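Local coordinates for Glucanase/chitosanase (Paenibacillus fukuinensis, PDB 4ZY9), which probably hydrolyses chitosan and glucan chains as the whole enzyme, this chain being one of its CBM32 chitosan-binding modules, at residues Q58-V63 / I77-D82; S73-Q78 / D103-T108; Q48-N53 / W131-Y136. The protein carries 1 engineered substitution. All coordinates share one frame; numbering follows the deposited sequence. Where two conformers were deposited one is given.

In the fold
Interactions 1, 2 and 3 each bridge the two antiparallel sheets of the CBM32 beta-sandwich, their centres about 11 Å apart. Interactions 1 and 2 share strand 75-80, and Ile77 serves both. On the other sheet their strands are neighbours, tied by the salt bridge from Arg62 NE to Asp104 OD1 (2.8 Å). Interaction 3 lies about 3 Å from the chain centre and meets interaction 1 through Val63 CG1 and Phe133 CE1, 3.6 Å apart, while Asn61 N lies 2.8 Å from Tyr136 O in a probable backbone hydrogen bond. Since CBM32 modules generally bind sugar through loops at one edge of the sandwich, these contacts are best read as its core.

Interaction 1: residues Q58-V63 / I77-D82; sequences QTVNRV and IQVSND
Val63 and Ile77 make the tight part of this contact, their methyl ends meeting head on between the two strands. In the conformers modelled here Val63 CG2 lies 3.8 Å from Ile77 CG2, and a second pair of methyls, Val63 CG1 and Ile77 CD1, follows at 4.1 Å. Both branches of the valine thus take part in this copy. With CG1 anti to the backbone N (chi1 169°), Val63 spreads its two methyls across the isoleucine, one against the gamma methyl and one against the delta methyl. Two residues farther along strand 75-80 the fit relaxes. There Val60 CG2 and Val79 CG1 are 4.3 Å apart, a single methyl pair, and Ala112 of strand 109-112 touches both valines.

These four buried residues belong to facing sheets of the beta-sandwich, strand 57-67 on one side and strand 75-80 on the other. The touching parts run in nearly opposite directions, 159° apart, and the CA atoms of Val60 and Val79 are 8.9 Å from each other, a spacing bridged by side chains alone.

Beyond Val79 contact across the segments gives out: Asn81 is exposed and uses OD1 to hold Ser57 OG, whereas Ser80 OG accepts from Asp82 N at 3.1 Å in an ST turn that ends the strand. Along its edge toward strand 129-136, segment 58-63 has a classic beta bulge, Asn61 and Arg62 both facing Tyr136. The outward guanidinium group of Arg62 makes a cation-pi contact with that ring and a salt bridge to Asp104.

Interaction 2: residues S73-Q78 / D103-T108; sequences SSYTIQ and DDITFT
Tyr75 and Asp103 reach out from facing strands to meet in a short hydrogen bond, Tyr75 OH giving its proton to Asp103 OD2 at 2.6 Å. The ring and the carboxylate are nearly parallel, their planes 12° apart, but they are not coplanar: the hydroxyl arrives from above the carboxylate plane, 36° out of it, while OD2 itself sits at the edge of the ring, near the ring plane. Tyr75 has its CG between the backbone N and the carbonyl carbon (chi1 67°), a position that carries the ring off strand 75-78 toward strand 103-107 on the facing sheet, whose axis passes 10.3 Å away.

Ile105 fills the ground beside this bond. Its CD1 lies near the ring plane, 3.6 Å from Tyr75 OH and 4.3 Å from Tyr75 CE1, and the same methyl touches Ile77 CG1 at 4.0 Å, where the two isoleucines cross obliquely. One methyl thus wedges between the polar pair and the apolar core of the sandwich. Leu65 of strand 57-67 also packs on Tyr75, and Tyr93 of strand 90-95 on Ile105.

A phenylalanine in place of Tyr75 would probably leave Asp103 OD2 without its phenolic donor and Ile105 CD1 without the oxygen it packs against. That carboxylate oxygen has a second donor in Trp67 NE1, so two N-H or O-H groups grip it, whereas Asp103 OD1 lies close to Asp99 OD1. Closeness to Asp99 could raise the proton affinity of one of the two acids, whereas the donors on OD2 would probably counter this by stabilising the charged carboxylate. The Tyr75 bond thus joins the sheets by a polar link beside the apolar contacts of Ile77 and Ile105.

Interaction 3: residues Q48-N53 / W131-Y136; sequences QWIYVN and WEFEVY
Tyr136 OH donates to Glu134 OE1 in a 2.6 Å hydrogen bond, the shortest polar link here, made along the outer side of the strand whose inner residues Phe133 and Val135 touch Ile50 and Val52. The glutamate oxygen lies at the edge of the tyrosine ring, in its plane, yet the hydroxyl reaches it from well above the carboxylate plane, 50° out.

Inside, the contact is apolar. The ring of Phe133 passes alongside Ile50, the two side chains pointing opposite ways. With CG anti to the backbone N (chi1 -176°), the phenylalanine extends across to the facing strand and sets the CD2-CE2 edge of its ring against the isoleucine: Ile50 CG2 is 4.0 Å from both Phe133 CD2 and Phe133 CE2, almost in the ring plane beyond the bond that joins them. At the same edge, Ile50 O comes within 3.8 Å of Phe133 CE2, near the ring plane, where a carbonyl oxygen can face the slightly positive ring hydrogens. A looser pair lies beside them, Val52 CG1 and Val135 CG2 at 4.2 Å.

Phe133 is further enclosed by Val63 and Leu65 of its own sheet, by Phe31 with ring planes at about 40°, and by Met117, the engineered residue, which also touches Ile50. On the opposite side of strand 48-54, Trp49 and Tyr51 turn outward; Trp49 meets Arg116 and His118. Apolar residues packed between two antiparallel sheets are what is expected of the beta-sandwich of CBM32 and related F5/8 type C domains.

Interaction 1: residues Q58-V63 / I77-D82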
loop_
_atom_site.group_PDB
_atom_site.type_symbol
_atom_site.label_atom_id
_atom_site.label_comp_id
_atom_site.label_asym_id
_atom_site.label_seq_id
_atom_site.Cartn_x
_atom_site.Cartn_y
_atom_site.Cartn_z
ATOM N N GLN A 58 2.183 8.005 -13.792
ATOM C CA GLN A 58 0.854 8.561 -13.765
ATOM C C GLN A 58 0.777 9.658 -12.723
ATOM O O GLN A 58 1.536 9.657 -11.802
ATOM C CB GLN A 58 -0.128 7.461 -13.467
ATOM C CG GLN A 58 -0.251 6.513 -14.635
ATOM C CD GLN A 58 -1.666 6.111 -14.731
ATOM O OE1 GLN A 58 -2.026 5.094 -14.196
ATOM N NE2 GLN A 58 -2.513 6.979 -15.264
ATOM N N THR A 59 -0.190 10.585 -12.881
ATOM C CA THR A 59 -0.458 11.540 -11.896
ATOM C C THR A 59 -1.178 10.862 -10.738
ATOM O O THR A 59 -2.199 10.213 -11.007
ATOM C CB THR A 59 -1.321 12.654 -12.544
ATOM O OG1 THR A 59 -0.501 13.294 -13.511
ATOM C CG2 THR A 59 -1.609 13.652 -11.484
ATOM N N VAL A 60 -0.739 11.068 -9.560
ATOM C CA VAL A 60 -1.373 10.518 -8.390
ATOM C C VAL A 60 -1.489 11.568 -7.306
ATOM O O VAL A 60 -0.557 12.415 -7.062
ATOM C CB VAL A 60 -0.673 9.286 -7.844
ATOM C CG1 VAL A 60 -0.340 8.252 -8.836
ATOM C CG2 VAL A 60 0.583 9.696 -7.291
ATOM N N ASN A 61 -2.658 11.608 -6.604
ATOM C CA ASN A 61 -2.856 12.510 -5.512
ATOM C C ASN A 61 -3.565 11.915 -4.340
ATOM O O ASN A 61 -3.886 12.622 -3.369
ATOM C CB ASN A 61 -3.536 13.764 -5.997
ATOM C CG ASN A 61 -4.972 13.509 -6.382
ATOM O OD1 ASN A 61 -5.509 12.450 -6.361
ATOM N ND2 ASN A 61 -5.654 14.620 -6.777
ATOM N N ARG A 62 -3.911 10.603 -4.353
ATOM C CA ARG A 62 -4.742 10.052 -3.285
ATOM C C ARG A 62 -4.498 8.542 -3.160
ATOM O O ARG A 62 -4.360 7.868 -4.198
ATOM C CB ARG A 62 -6.196 10.384 -3.515
ATOM C CG ARG A 62 -7.159 9.635 -2.722
ATOM C CD ARG A 62 -8.664 9.875 -3.066
ATOM N NE ARG A 62 -9.584 9.037 -2.331
ATOM C CZ ARG A 62 -10.635 8.443 -2.893
ATOM N NH1 ARG A 62 -11.014 8.672 -4.123
ATOM N NH2 ARG A 62 -11.388 7.626 -2.126
ATOM N N VAL A 63 -4.484 8.055 -1.942
ATOM C CA VAL A 63 -4.420 6.615 -1.693
ATOM C C VAL A 63 -5.467 6.273 -0.686
ATOM O O VAL A 63 -5.655 6.982 0.344
ATOM C CB VAL A 63 -3.055 6.206 -1.084
ATOM C CG1 VAL A 63 -3.029 4.786 -0.554
ATOM C CG2 VAL A 63 -1.978 6.291 -2.129
ATOM N N ILE A 77 3.090 6.674 3.271
ATOM C CA ILE A 77 2.785 6.501 1.843
ATOM C C ILE A 77 3.898 7.115 1.067
ATOM O O ILE A 77 4.256 8.286 1.336
ATOM C CB ILE A 77 1.400 7.084 1.438
ATOM C CG1 ILE A 77 0.321 6.510 2.250
ATOM C CG2 ILE A 77 1.198 6.901 -0.058
ATOM C CD1 ILE A 77 0.120 5.029 2.030
ATOM N N GLN A 78 4.463 6.390 0.126
ATOM C CA GLN A 78 5.620 6.864 -0.646
ATOM C C GLN A 78 5.419 6.657 -2.098
ATOM O O GLN A 78 4.671 5.735 -2.515
ATOM C CB GLN A 78 6.878 6.152 -0.203
ATOM C CG GLN A 78 7.080 6.143 1.302
ATOM C CD GLN A 78 8.298 5.385 1.724
ATOM O OE1 GLN A 78 8.779 4.558 0.950
ATOM N NE2 GLN A 78 8.667 5.435 3.020
ATOM N N VAL A 79 6.036 7.470 -2.947
ATOM C CA VAL A 79 5.918 7.348 -4.383
ATOM C C VAL A 79 7.326 7.317 -4.980
ATOM O O VAL A 79 8.241 7.984 -4.485
ATOM C CB VAL A 79 5.076 8.493 -4.970
ATOM C CG1 VAL A 79 3.588 8.343 -4.534
ATOM C CG2 VAL A 79 5.596 9.887 -4.677
ATOM N N SER A 80 7.376 6.693 -6.137
ATOM C CA SER A 80 8.632 6.668 -6.946
ATOM C C SER A 80 8.266 6.784 -8.428
ATOM O O SER A 80 7.317 6.163 -8.899
ATOM C CB SER A 80 9.397 5.370 -6.694
ATOM O OG SER A 80 10.448 5.209 -7.694
ATOM N N ASN A 81 9.064 7.628 -9.157
ATOM C CA ASN A 81 8.969 7.692 -10.581
ATOM C C ASN A 81 10.229 7.103 -11.236
ATOM O O ASN A 81 10.494 7.406 -12.422
ATOM C CB ASN A 81 8.714 9.147 -11.017
ATOM C CG ASN A 81 8.189 9.174 -12.401
ATOM O OD1 ASN A 81 7.489 8.313 -12.878
ATOM N ND2 ASN A 81 8.486 10.291 -13.099
ATOM N N ASP A 82 10.906 6.177 -10.582
ATOM C CA ASP A 82 11.939 5.375 -11.269
ATOM C C ASP A 82 11.227 4.507 -12.295
ATOM O O ASP A 82 10.093 4.129 -12.195
ATOM C CB ASP A 82 12.555 4.446 -10.270
ATOM C CG ASP A 82 13.392 5.113 -9.186
ATOM O OD1 ASP A 82 14.136 6.073 -9.434
ATOM O OD2 ASP A 82 13.346 4.713 -8.016
#

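Interaction 2: residues S73-Q78 / D103-T108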
loop_
_atom_site.group_PDB
_atom_site.type_symbol
_atom_site.label_atom_id
_atom_site.label_comp_id
_atom_site.label_asym_id
_atom_site.label_seq_id
_atom_site.Cartn_x
_atom_site.Cartn_y
_atom_site.Cartn_z
ATOM N N SER A 73 -0.063 1.168 12.789
ATOM C CA SER A 73 -0.210 2.416 13.478
ATOM C C SER A 73 0.856 3.425 13.089
ATOM O O SER A 73 0.571 4.621 13.210
ATOM C CB SER A 73 -0.259 2.210 14.986
ATOM O OG SER A 73 0.937 1.689 15.489
ATOM N N SER A 74 2.044 2.971 12.644
ATOM C CA SER A 74 2.968 3.862 12.039
ATOM C C SER A 74 3.188 3.448 10.619
ATOM O O SER A 74 3.611 2.270 10.474
ATOM C CB SER A 74 4.345 3.995 12.780
ATOM O OG SER A 74 4.183 4.601 14.049
ATOM N N TYR A 75 2.962 4.282 9.659
ATOM C CA TYR A 75 3.285 3.988 8.227
ATOM C C TYR A 75 3.445 5.222 7.502
ATOM O O TYR A 75 3.013 6.347 7.950
ATOM C CB TYR A 75 2.257 3.105 7.594
ATOM C CG TYR A 75 0.876 3.767 7.428
ATOM C CD1 TYR A 75 0.577 4.348 6.199
ATOM C CD2 TYR A 75 -0.113 3.656 8.381
ATOM C CE1 TYR A 75 -0.675 4.955 6.011
ATOM C CE2 TYR A 75 -1.399 4.161 8.131
ATOM C CZ TYR A 75 -1.611 4.768 6.914
ATOM O OH TYR A 75 -2.857 5.336 6.609
ATOM N N THR A 76 4.049 5.114 6.337
ATOM C CA THR A 76 4.105 6.187 5.345
ATOM C C THR A 76 3.502 5.727 4.053
ATOM O O THR A 76 3.430 4.487 3.761
ATOM C CB THR A 76 5.583 6.648 5.064
ATOM O OG1 THR A 76 6.361 5.484 4.765
ATOM C CG2 THR A 76 6.250 7.228 6.397
ATOM N N ILE A 77 3.090 6.674 3.271
ATOM C CA ILE A 77 2.785 6.501 1.843
ATOM C C ILE A 77 3.898 7.115 1.067
ATOM O O ILE A 77 4.256 8.286 1.336
ATOM C CB ILE A 77 1.400 7.084 1.438
ATOM C CG1 ILE A 77 0.321 6.510 2.250
ATOM C CG2 ILE A 77 1.198 6.901 -0.058
ATOM C CD1 ILE A 77 0.120 5.029 2.030
ATOM N N GLN A 78 4.463 6.390 0.126
ATOM C CA GLN A 78 5.620 6.864 -0.646
ATOM C C GLN A 78 5.419 6.657 -2.098
ATOM O O GLN A 78 4.671 5.735 -2.515
ATOM C CB GLN A 78 6.878 6.152 -0.203
ATOM C CG GLN A 78 7.080 6.143 1.302
ATOM C CD GLN A 78 8.298 5.385 1.724
ATOM O OE1 GLN A 78 8.779 4.558 0.950
ATOM N NE2 GLN A 78 8.667 5.435 3.020
ATOM N N ASP A 103 -8.396 4.110 5.738
ATOM C CA ASP A 103 -7.551 5.297 5.756
ATOM C C ASP A 103 -7.636 5.864 4.401
ATOM O O ASP A 103 -7.485 5.115 3.421
ATOM C CB ASP A 103 -6.126 4.996 6.118
ATOM C CG ASP A 103 -5.941 4.632 7.566
ATOM O OD1 ASP A 103 -6.878 4.803 8.395
ATOM O OD2 ASP A 103 -4.812 4.095 7.836
ATOM N N ASP A 104 -7.897 7.117 4.189
ATOM C CA ASP A 104 -8.029 7.705 2.832
ATOM C C ASP A 104 -7.261 9.010 2.857
ATOM O O ASP A 104 -7.646 9.896 3.724
ATOM C CB ASP A 104 -9.507 7.810 2.484
ATOM C CG ASP A 104 -9.770 8.121 1.051
ATOM O OD1 ASP A 104 -8.912 8.617 0.340
ATOM O OD2 ASP A 104 -10.911 8.015 0.677
ATOM N N ILE A 105 -6.231 9.159 2.074
ATOM C CA ILE A 105 -5.254 10.216 2.151
ATOM C C ILE A 105 -5.088 10.891 0.856
ATOM O O ILE A 105 -4.872 10.250 -0.153
ATOM C CB ILE A 105 -3.866 9.663 2.592
ATOM C CG1 ILE A 105 -3.957 8.811 3.868
ATOM C CG2 ILE A 105 -2.825 10.761 2.683
ATOM C CD1 ILE A 105 -3.289 7.468 3.767
ATOM N N THR A 106 -5.205 12.240 0.851
ATOM C CA THR A 106 -4.992 13.064 -0.322
ATOM C C THR A 106 -3.717 13.952 -0.134
ATOM O O THR A 106 -3.499 14.412 1.015
ATOM C CB THR A 106 -6.268 13.885 -0.595
ATOM O OG1 THR A 106 -7.286 13.004 -1.074
ATOM C CG2 THR A 106 -6.036 14.873 -1.701
ATOM N N PHE A 107 -2.964 14.110 -1.153
ATOM C CA PHE A 107 -1.693 14.848 -1.116
ATOM C C PHE A 107 -1.541 15.666 -2.378
ATOM O O PHE A 107 -2.264 15.486 -3.330
ATOM C CB PHE A 107 -0.497 13.921 -0.848
ATOM C CG PHE A 107 -0.511 12.620 -1.611
ATOM C CD1 PHE A 107 -1.131 11.534 -1.134
ATOM C CD2 PHE A 107 0.042 12.606 -2.832
ATOM C CE1 PHE A 107 -1.114 10.381 -1.882
ATOM C CE2 PHE A 107 0.053 11.440 -3.580
ATOM C CZ PHE A 107 -0.596 10.355 -3.102
ATOM N N THR A 108 -0.598 16.584 -2.397
ATOM C CA THR A 108 -0.355 17.358 -3.593
ATOM C C THR A 108 0.096 16.464 -4.717
ATOM O O THR A 108 0.927 15.497 -4.484
ATOM C CB THR A 108 0.676 18.464 -3.376
ATOM O OG1 THR A 108 1.818 17.988 -2.785
ATOM C CG2 THR A 108 -0.007 19.595 -2.500
#

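Interaction 3: residues Q48-N53 / W131-Y136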
loop_
_atom_site.group_PDB
_atom_site.type_symbol
_atom_site.label_atom_id
_atom_site.label_comp_id
_atom_site.label_asym_id
_atom_site.label_seq_id
_atom_site.Cartn_x
_atom_site.Cartn_y
_atom_site.Cartn_z
ATOM N N GLN A 48 7.264 -3.790 7.388
ATOM C CA GLN A 48 6.742 -4.449 6.208
ATOM C C GLN A 48 6.257 -3.460 5.223
ATOM O O GLN A 48 5.933 -2.323 5.595
ATOM C CB GLN A 48 5.625 -5.449 6.532
ATOM C CG GLN A 48 6.027 -6.483 7.534
ATOM C CD GLN A 48 7.033 -7.542 7.065
ATOM O OE1 GLN A 48 7.668 -8.220 7.958
ATOM N NE2 GLN A 48 7.094 -7.828 5.830
ATOM N N TRP A 49 6.126 -3.780 3.994
ATOM C CA TRP A 49 5.715 -2.818 2.906
ATOM C C TRP A 49 5.060 -3.518 1.790
ATOM O O TRP A 49 5.294 -4.746 1.568
ATOM C CB TRP A 49 6.904 -1.916 2.495
ATOM C CG TRP A 49 8.112 -2.645 1.995
ATOM C CD1 TRP A 49 9.257 -2.871 2.715
ATOM C CD2 TRP A 49 8.281 -3.311 0.746
ATOM N NE1 TRP A 49 10.144 -3.584 2.003
ATOM C CE2 TRP A 49 9.639 -3.859 0.764
ATOM C CE3 TRP A 49 7.527 -3.437 -0.375
ATOM C CZ2 TRP A 49 10.157 -4.600 -0.308
ATOM C CZ3 TRP A 49 8.068 -4.265 -1.455
ATOM C CH2 TRP A 49 9.343 -4.775 -1.394
ATOM N N ILE A 50 4.306 -2.775 0.989
ATOM C CA ILE A 50 3.721 -3.252 -0.211
ATOM C C ILE A 50 3.683 -2.130 -1.192
ATOM O O ILE A 50 3.318 -0.990 -0.795
ATOM C CB ILE A 50 2.313 -3.852 0.047
ATOM C CG1 ILE A 50 1.679 -4.395 -1.247
ATOM C CG2 ILE A 50 1.386 -2.866 0.760
ATOM C CD1 ILE A 50 0.556 -5.312 -0.960
ATOM N N TYR A 51 4.008 -2.342 -2.444
ATOM C CA TYR A 51 3.866 -1.342 -3.459
ATOM C C TYR A 51 3.200 -1.893 -4.680
ATOM O O TYR A 51 3.153 -3.139 -4.911
ATOM C CB TYR A 51 5.183 -0.601 -3.889
ATOM C CG TYR A 51 6.228 -1.407 -4.596
ATOM C CD1 TYR A 51 6.131 -1.741 -5.937
ATOM C CD2 TYR A 51 7.363 -1.792 -3.964
ATOM C CE1 TYR A 51 7.165 -2.416 -6.587
ATOM C CE2 TYR A 51 8.409 -2.473 -4.631
ATOM C CZ TYR A 51 8.239 -2.747 -5.913
ATOM O OH TYR A 51 9.293 -3.415 -6.574
ATOM N N VAL A 52 2.627 -1.023 -5.498
ATOM C CA VAL A 52 2.010 -1.302 -6.791
ATOM C C VAL A 52 2.762 -0.613 -7.877
ATOM O O VAL A 52 3.191 0.509 -7.732
ATOM C CB VAL A 52 0.510 -0.967 -6.792
ATOM C CG1 VAL A 52 0.232 0.476 -6.534
ATOM C CG2 VAL A 52 -0.164 -1.486 -8.028
ATOM N N ASN A 53 2.896 -1.326 -9.038
ATOM C CA ASN A 53 3.431 -0.784 -10.285
ATOM C C ASN A 53 2.269 -0.348 -11.098
ATOM O O ASN A 53 1.498 -1.222 -11.594
ATOM C CB ASN A 53 4.254 -1.905 -10.944
ATOM C CG ASN A 53 4.875 -1.454 -12.256
ATOM O OD1 ASN A 53 4.488 -0.479 -12.835
ATOM N ND2 ASN A 53 5.821 -2.244 -12.754
ATOM N N TRP A 131 -7.024 -5.455 2.807
ATOM C CA TRP A 131 -7.985 -5.897 1.853
ATOM C C TRP A 131 -7.825 -5.248 0.513
ATOM O O TRP A 131 -7.976 -5.890 -0.539
ATOM C CB TRP A 131 -9.464 -5.671 2.389
ATOM C CG TRP A 131 -9.809 -6.261 3.696
ATOM C CD1 TRP A 131 -10.027 -5.550 4.809
ATOM C CD2 TRP A 131 -10.076 -7.665 4.000
ATOM N NE1 TRP A 131 -10.385 -6.416 5.818
ATOM C CE2 TRP A 131 -10.351 -7.717 5.359
ATOM C CE3 TRP A 131 -10.017 -8.857 3.265
ATOM C CZ2 TRP A 131 -10.708 -8.936 5.967
ATOM C CZ3 TRP A 131 -10.319 -10.025 3.937
ATOM C CH2 TRP A 131 -10.585 -10.033 5.272
ATOM N N GLU A 132 -7.673 -3.916 0.559
ATOM C CA GLU A 132 -7.700 -3.132 -0.600
ATOM C C GLU A 132 -6.704 -1.946 -0.475
ATOM O O GLU A 132 -6.581 -1.352 0.599
ATOM C CB GLU A 132 -9.069 -2.570 -0.970
ATOM C CG GLU A 132 -10.113 -3.651 -1.122
ATOM C CD GLU A 132 -11.569 -3.120 -1.243
ATOM O OE1 GLU A 132 -12.086 -2.674 -0.224
ATOM O OE2 GLU A 132 -12.083 -3.127 -2.338
ATOM N N PHE A 133 -6.033 -1.603 -1.565
ATOM C CA PHE A 133 -5.133 -0.428 -1.670
ATOM C C PHE A 133 -5.427 0.179 -3.022
ATOM O O PHE A 133 -5.193 -0.501 -4.045
ATOM C CB PHE A 133 -3.698 -1.000 -1.559
ATOM C CG PHE A 133 -2.567 -0.046 -1.529
ATOM C CD1 PHE A 133 -2.568 1.233 -2.147
ATOM C CD2 PHE A 133 -1.314 -0.459 -1.015
ATOM C CE1 PHE A 133 -1.414 2.019 -2.209
ATOM C CE2 PHE A 133 -0.186 0.334 -1.132
ATOM C CZ PHE A 133 -0.234 1.580 -1.695
ATOM N N GLU A 134 -6.003 1.364 -2.987
ATOM C CA GLU A 134 -6.429 2.072 -4.232
ATOM C C GLU A 134 -5.579 3.299 -4.385
ATOM O O GLU A 134 -5.219 3.905 -3.399
ATOM C CB GLU A 134 -7.882 2.419 -4.123
ATOM C CG GLU A 134 -8.812 1.213 -3.854
ATOM C CD GLU A 134 -10.234 1.497 -3.459
ATOM O OE1 GLU A 134 -10.603 2.648 -3.375
ATOM O OE2 GLU A 134 -10.980 0.495 -3.135
ATOM N N VAL A 135 -5.400 3.721 -5.612
ATOM C CA VAL A 135 -4.618 4.891 -5.968
ATOM C C VAL A 135 -5.370 5.730 -6.966
ATOM O O VAL A 135 -5.904 5.230 -7.949
ATOM C CB VAL A 135 -3.227 4.437 -6.582
ATOM C CG1 VAL A 135 -2.418 5.682 -6.960
ATOM C CG2 VAL A 135 -2.442 3.648 -5.639
ATOM N N TYR A 136 -5.462 7.030 -6.721
ATOM C CA TYR A 136 -6.192 7.946 -7.571
ATOM C C TYR A 136 -5.357 9.140 -7.952
ATOM O O TYR A 136 -4.392 9.474 -7.261
ATOM C CB TYR A 136 -7.519 8.472 -6.909
ATOM C CG TYR A 136 -8.397 7.341 -6.408
ATOM C CD1 TYR A 136 -8.271 6.683 -5.180
ATOM C CD2 TYR A 136 -9.462 6.891 -7.236
ATOM C CE1 TYR A 136 -9.129 5.647 -4.862
ATOM C CE2 TYR A 136 -10.300 5.878 -6.856
ATOM C CZ TYR A 136 -10.063 5.303 -5.721
ATOM O OH TYR A 136 -10.970 4.225 -5.459
#